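Local structure of D-lactate dehydrogenase (Fermentative) (Pseudomonas aeruginosa, 6ABJ) at the interface of chains A and B. The protein catalyses the NAD(H)-dependent interconversion of pyruvate and D-lactate, working as an allosteric tetramer of the D-isomer specific 2-hydroxyacid dehydrogenase family. Sequence-based numbering; all coordinates share one arbitrary frame. Chains: chain A/B, D-lactate dehydrogenase (Fermentative).

Contact 1: the interface of chains A and B. Residues chain A 154-157; chain B 27, 315-318, 320.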
# COMPACT_ATOMS: atom_id res chain seq x y z
N THR A 154 17.07 3.53 -8.38
CA THR A 154 18.49 3.81 -8.31
C THR A 154 18.73 5.02 -7.47
O THR A 154 18.10 6.04 -7.71
CB THR A 154 19.14 3.97 -9.73
OG1 THR A 154 18.84 2.83 -10.51
CG2 THR A 154 20.62 4.12 -9.65
N GLY A 155 19.63 4.90 -6.50
CA GLY A 155 20.04 5.99 -5.63
C GLY A 155 21.42 6.53 -5.93
O GLY A 155 21.85 6.48 -7.07
N PHE A 156 22.06 7.08 -4.90
CA PHE A 156 23.35 7.69 -4.98
C PHE A 156 24.14 7.39 -3.74
O PHE A 156 23.60 7.35 -2.64
CB PHE A 156 23.26 9.24 -5.21
CG PHE A 156 22.54 10.04 -4.06
CD1 PHE A 156 21.17 10.26 -4.11
CD2 PHE A 156 23.25 10.64 -3.05
CE1 PHE A 156 20.52 11.00 -3.11
CE2 PHE A 156 22.61 11.38 -2.04
CZ PHE A 156 21.22 11.56 -2.08
N ASP A 157 25.45 7.22 -3.89
CA ASP A 157 26.30 7.05 -2.73
C ASP A 157 26.29 8.33 -1.91
O ASP A 157 26.38 9.44 -2.45
CB ASP A 157 27.75 6.79 -3.12
CG ASP A 157 27.95 5.49 -3.89
OD1 ASP A 157 26.97 4.74 -4.10
OD2 ASP A 157 29.11 5.25 -4.28
N TYR B 27 18.35 1.48 -16.29
CA TYR B 27 19.58 1.84 -15.56
C TYR B 27 20.85 1.15 -16.19
O TYR B 27 21.98 1.66 -16.05
CB TYR B 27 19.45 1.54 -14.05
CG TYR B 27 19.32 0.07 -13.63
CD1 TYR B 27 20.41 -0.76 -13.67
CD2 TYR B 27 18.12 -0.47 -13.19
CE1 TYR B 27 20.34 -2.08 -13.33
CE2 TYR B 27 18.05 -1.82 -12.80
CZ TYR B 27 19.17 -2.61 -12.90
OH TYR B 27 19.20 -3.94 -12.54
N LEU B 315 22.66 -0.75 -6.30
CA LEU B 315 21.88 0.05 -7.21
C LEU B 315 21.98 1.53 -6.87
O LEU B 315 20.98 2.17 -6.43
CB LEU B 315 20.40 -0.41 -7.27
CG LEU B 315 19.61 0.00 -8.53
CD1 LEU B 315 20.00 -0.84 -9.75
CD2 LEU B 315 18.12 -0.04 -8.33
N THR B 316 23.17 2.10 -7.07
CA THR B 316 23.39 3.53 -7.09
C THR B 316 24.04 3.95 -8.41
O THR B 316 24.65 3.12 -9.08
CB THR B 316 24.30 4.02 -5.99
OG1 THR B 316 25.63 3.49 -6.17
CG2 THR B 316 23.78 3.59 -4.59
N ARG B 317 23.97 5.21 -8.75
CA ARG B 317 24.56 5.64 -10.00
C ARG B 317 26.06 5.38 -10.07
O ARG B 317 26.54 4.89 -11.04
CB ARG B 317 24.14 7.05 -10.36
CG ARG B 317 22.86 6.97 -11.17
CD ARG B 317 21.95 8.17 -11.13
NE ARG B 317 20.54 7.84 -11.34
CZ ARG B 317 20.05 7.05 -12.28
NH1 ARG B 317 20.83 6.45 -13.15
NH2 ARG B 317 18.75 6.86 -12.37
N GLU B 318 26.75 5.63 -9.00
CA GLU B 318 28.17 5.42 -8.92
C GLU B 318 28.54 3.95 -8.98
O GLU B 318 29.52 3.55 -9.63
CB GLU B 318 28.72 6.08 -7.67
CG GLU B 318 28.54 7.60 -7.66
CD GLU B 318 27.18 8.07 -7.07
OE1 GLU B 318 26.32 7.24 -6.71
OE2 GLU B 318 26.98 9.29 -6.98
N LEU B 320 26.74 1.53 -10.26
CA LEU B 320 26.41 1.05 -11.60
C LEU B 320 27.47 1.52 -12.61
O LEU B 320 27.80 0.76 -13.54
CB LEU B 320 25.00 1.52 -12.05
CG LEU B 320 23.83 0.88 -11.31
CD1 LEU B 320 22.60 1.59 -11.70
CD2 LEU B 320 23.80 -0.63 -11.62
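Backbone meets backbone where A:Gly155 forms a parallel beta bridge with B:Thr316: A:Gly155 N donates to B:Leu315 O at 3.0 Å, and A:Gly155 O accepts from B:Arg317 N. In this D-isomer specific 2-hydroxyacid dehydrogenase the bridge joins a loop of one subunit to the start of helix 317-335 in the other. B:Arg317 N is the first backbone N-H of that helix, so A:Gly155 O probably serves as an N-terminal cap from the partner chain. Beside the bridge, the hydroxyl of B:Thr316 sits between its own backbone N and carbonyl carbon (chi1 65°), from where OG1 of B:Thr316 donates to the carboxylate oxygen OD1 of A:Asp157 at 2.8 Å. The hydroxyl arrives on the syn side of that carboxylate, 31° out of its plane, and the threonine side chain stands nearly perpendicular to the aspartate. A:Asp157 and B:Glu318 run antiparallel alongside each other. The B:Glu318 chain bends at chi2 (88°) and brings B:Glu318 OE1 back to A:Asp157 N, 2.9 Å away, the N-H meeting the oxygen from above the carboxylate plane. The two acidic groups lie close, A:Asp157 CG being 3.7 Å from B:Glu318 OE1, which may raise the proton affinity of one of them. At the other end A:Thr154 turns its methyl CG2 over the centre of the B:Arg317 guanidinium, 4.0 Å above the plane. A:Thr154 CG2 also touches B:Leu320 CD1 at 3.8 Å, while A:Thr154 CA packs on B:Leu315 CD2.

Contact 2: the interface of chains A and B. Residues chain A 282-283, 287, 292, 297, 301; chain B 143, 148.
With CG anti to its carbonyl carbon (chi1 -52°) and the ring turned by a chi2 of -75°, B:Phe148 extends its phenyl group from a loop into chain A, where A:Ile282 presents CG2 anti to its backbone N. That methyl stands over the face of the phenyl ring, 3.9 Å from its centroid, a CH-pi contact in which A:Ile282 CG2 comes nearest to B:Phe148 CE2, at 3.5 Å. The two side chains run parallel alongside each other. A:Leu292 CD2 instead meets the ring edge in its plane, 4.0 Å from B:Phe148 CE2. At the far end A:Leu297, on helix 295-301, comes tip to tip with the ring, A:Leu297 CD2 lying 3.9 Å from B:Phe148 CZ. A:Phe283 flanks the base, its CA 3.7 Å from B:Phe148 CB and its ring atoms CD1 and CE1 beside B:Phe148 CD1. The carbonyl oxygen A:Ile282 O faces B:Phe148 CD2 and is bonded within its own chain by A:Arg287 NE at 2.8 Å, in the guanidinium plane. Nearby, A:Leu301 CD1 packs on B:Thr143 O at the end of helix 136-143. No polar bond crosses this patch; the inserted phenyl ring probably helps key the two subunits of the dehydrogenase together through apolar packing.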
# COMPACT_ATOMS: atom_id res chain seq x y z
N ILE A 282 -3.04 18.22 13.11
CA ILE A 282 -3.10 17.23 12.05
C ILE A 282 -2.50 15.92 12.57
O ILE A 282 -3.08 14.85 12.43
CB ILE A 282 -2.25 17.63 10.83
CG1 ILE A 282 -2.61 19.01 10.29
CG2 ILE A 282 -2.35 16.58 9.72
CD1 ILE A 282 -3.91 19.06 9.54
N PHE A 283 -1.29 16.03 13.11
CA PHE A 283 -0.54 14.88 13.50
C PHE A 283 -1.09 14.21 14.78
O PHE A 283 -1.96 14.72 15.46
CB PHE A 283 0.91 15.29 13.71
CG PHE A 283 1.74 15.53 12.45
CD1 PHE A 283 1.24 15.45 11.15
CD2 PHE A 283 3.08 15.83 12.60
CE1 PHE A 283 2.05 15.64 10.05
CE2 PHE A 283 3.90 16.05 11.50
CZ PHE A 283 3.39 15.95 10.24
N ARG A 287 -6.28 10.12 10.84
CA ARG A 287 -7.32 10.86 10.08
C ARG A 287 -7.66 10.21 8.73
O ARG A 287 -8.15 10.90 7.80
CB ARG A 287 -6.80 12.29 9.88
CG ARG A 287 -6.68 13.03 11.22
CD ARG A 287 -6.15 14.45 11.08
NE ARG A 287 -5.88 15.01 12.41
CZ ARG A 287 -6.81 15.46 13.23
NH1 ARG A 287 -8.09 15.44 12.88
NH2 ARG A 287 -6.47 15.92 14.43
N LEU A 292 -8.59 14.83 3.70
CA LEU A 292 -7.61 15.72 4.32
C LEU A 292 -7.91 17.08 3.79
O LEU A 292 -7.98 17.27 2.60
CB LEU A 292 -6.20 15.40 3.87
CG LEU A 292 -5.13 14.82 4.72
CD1 LEU A 292 -3.81 15.07 3.98
CD2 LEU A 292 -5.10 15.32 6.18
N LEU A 297 -0.42 19.90 2.33
CA LEU A 297 -0.01 18.59 2.84
C LEU A 297 -0.49 17.43 1.96
O LEU A 297 0.26 16.50 1.68
CB LEU A 297 -0.53 18.38 4.25
CG LEU A 297 -0.08 17.10 4.92
CD1 LEU A 297 1.41 17.07 5.04
CD2 LEU A 297 -0.67 16.99 6.34
N LEU A 301 2.13 14.68 0.27
CA LEU A 301 2.02 13.25 0.56
C LEU A 301 2.04 12.39 -0.68
O LEU A 301 2.43 11.25 -0.60
CB LEU A 301 0.83 12.93 1.40
CG LEU A 301 1.02 13.48 2.85
CD1 LEU A 301 -0.31 13.54 3.60
CD2 LEU A 301 2.06 12.69 3.68
N THR B 143 1.12 7.64 6.72
CA THR B 143 0.91 9.08 6.45
C THR B 143 0.41 9.39 5.05
O THR B 143 -0.34 10.36 4.83
CB THR B 143 2.19 9.91 6.74
OG1 THR B 143 3.26 9.55 5.86
CG2 THR B 143 2.67 9.72 8.18
N PHE B 148 -1.78 9.61 10.80
CA PHE B 148 -0.64 10.21 11.48
C PHE B 148 -0.40 9.68 12.85
O PHE B 148 0.32 10.29 13.64
CB PHE B 148 -0.83 11.76 11.48
CG PHE B 148 -1.09 12.33 10.13
CD1 PHE B 148 -0.07 12.45 9.20
CD2 PHE B 148 -2.37 12.75 9.77
CE1 PHE B 148 -0.32 12.99 7.98
CE2 PHE B 148 -2.61 13.30 8.54
CZ PHE B 148 -1.56 13.36 7.62

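Contact 3: the interface of chains A and B. Residues chain A 124, 127-128, 131, 309, 312; chain B 134, 136, 139.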
# COMPACT_ATOMS: atom_id res chain seq x y z
N HIS A 124 16.92 9.70 13.13
CA HIS A 124 15.69 9.71 12.33
C HIS A 124 15.92 10.47 11.05
O HIS A 124 15.49 10.05 10.00
CB HIS A 124 14.55 10.29 13.14
CG HIS A 124 13.20 10.09 12.54
ND1 HIS A 124 12.56 8.86 12.55
CD2 HIS A 124 12.39 10.92 11.82
CE1 HIS A 124 11.38 8.97 11.96
NE2 HIS A 124 11.28 10.18 11.43
N GLY A 127 17.76 8.32 8.77
CA GLY A 127 16.88 7.33 8.19
C GLY A 127 16.01 7.84 7.05
O GLY A 127 15.80 7.10 6.04
N LEU A 128 15.54 9.07 7.18
CA LEU A 128 14.73 9.69 6.18
C LEU A 128 15.64 9.84 4.92
O LEU A 128 15.20 9.55 3.79
CB LEU A 128 14.17 11.04 6.64
CG LEU A 128 13.03 11.06 7.65
CD1 LEU A 128 12.68 12.45 8.05
CD2 LEU A 128 11.82 10.32 7.06
N THR A 131 16.08 6.34 3.30
CA THR A 131 14.90 5.82 2.69
C THR A 131 14.54 6.52 1.39
O THR A 131 14.13 5.87 0.41
CB THR A 131 13.68 5.92 3.62
OG1 THR A 131 14.06 5.37 4.90
CG2 THR A 131 12.65 5.05 3.04
N THR A 309 7.00 11.73 8.13
CA THR A 309 6.71 11.01 9.35
C THR A 309 6.05 11.99 10.28
O THR A 309 6.36 13.23 10.25
CB THR A 309 7.97 10.32 9.94
OG1 THR A 309 9.00 11.26 10.12
CG2 THR A 309 8.42 9.23 9.08
N GLN A 312 7.76 11.90 14.68
CA GLN A 312 8.19 10.62 15.15
C GLN A 312 9.70 10.59 15.52
O GLN A 312 10.22 9.54 15.93
CB GLN A 312 7.94 9.66 13.97
CG GLN A 312 7.96 8.22 14.29
CD GLN A 312 7.92 7.33 13.06
OE1 GLN A 312 7.08 7.51 12.21
NE2 GLN A 312 8.74 6.28 13.06
N ARG B 134 13.10 2.37 12.77
CA ARG B 134 12.17 3.45 12.90
C ARG B 134 10.81 3.13 12.14
O ARG B 134 9.91 3.98 12.07
CB ARG B 134 12.75 4.79 12.48
CG ARG B 134 14.13 5.10 13.11
CD ARG B 134 14.09 5.02 14.63
NE ARG B 134 13.34 6.12 15.12
CZ ARG B 134 13.83 7.29 15.55
NH1 ARG B 134 15.11 7.49 15.72
NH2 ARG B 134 13.00 8.22 15.90
N LEU B 136 10.10 3.01 9.09
CA LEU B 136 9.83 4.06 8.15
C LEU B 136 8.92 3.62 6.96
O LEU B 136 8.15 4.40 6.49
CB LEU B 136 11.11 4.60 7.58
CG LEU B 136 12.10 5.26 8.61
CD1 LEU B 136 13.40 5.71 7.98
CD2 LEU B 136 11.38 6.35 9.36
N ALA B 139 5.49 3.72 8.49
CA ALA B 139 5.08 5.15 8.62
C ALA B 139 4.64 5.78 7.32
O ALA B 139 3.64 6.45 7.25
CB ALA B 139 6.19 5.94 9.25
O HOH W 1 10.42 5.54 15.56
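The guanidinium of B:Arg134 has A:His124 ND1 over one face, 3.3 Å above the plane and offset toward the rim, and A:Gln312 O at its edge, in plane. The imidazole and guanidinium planes are 45° apart, so this is a tilted approach rather than a parallel stack. The carbonyl carbon C of A:Gln312 lies above one face of the imidazole ring. Within chain A the ring's rotation is held by A:His124 NE2 and A:Thr309 OG1, hydrogen bonded at 2.8 Å. Here, in a D-isomer specific 2-hydroxyacid dehydrogenase, A:His124 and B:Arg134 come from the same helix, 118-134, of the two subunits. An extended side chain, with CG anti to the backbone N (chi1 -164°), carries the amide of A:Gln312 to the end of that helix in chain B. There A:Gln312 NE2 donates to B:Arg134 O at 2.8 Å, in plane for both groups but bent at the hydrogen. Water 1 links the same NE2 to B:Arg134 NE, whereas the direct bond from B:Arg134 NH2 to A:Gln312 O is weak. Alongside these polar links B:Leu136 spreads its two methyls over the chain A helix. B:Leu136 CD2 touches A:His124 CE1 at 3.7 Å, and B:Leu136 CD1 packs on A:Gly127 CA near the hydroxyl of A:Thr131. That hydroxyl is engaged within its own helix: A:Thr131 OG1 donates to A:Gly127 O at 2.7 Å, from 35° above the carbonyl plane.

Contacts 2 and 3 are neighbours, with C-alpha centres about 15 Å apart, and share helix 136-143 of chain B: B:Leu136 and B:Ala139 serve contact 3, and B:Thr143 at its end serves contact 2. Contact 1 lies about 21 Å from contact 3 and 31 Å from contact 2, centre to centre; there chain B supplies the segment 315-320. The same segment of chain A, used in the symmetry twin of contact 1, follows closely after A:Gln312 of contact 3. Two-fold symmetry repeats every contact with the chains exchanged, so one subunit contributes both halves of each. Movements could plausibly pass between subunits along this dimer face of the allosteric tetramer.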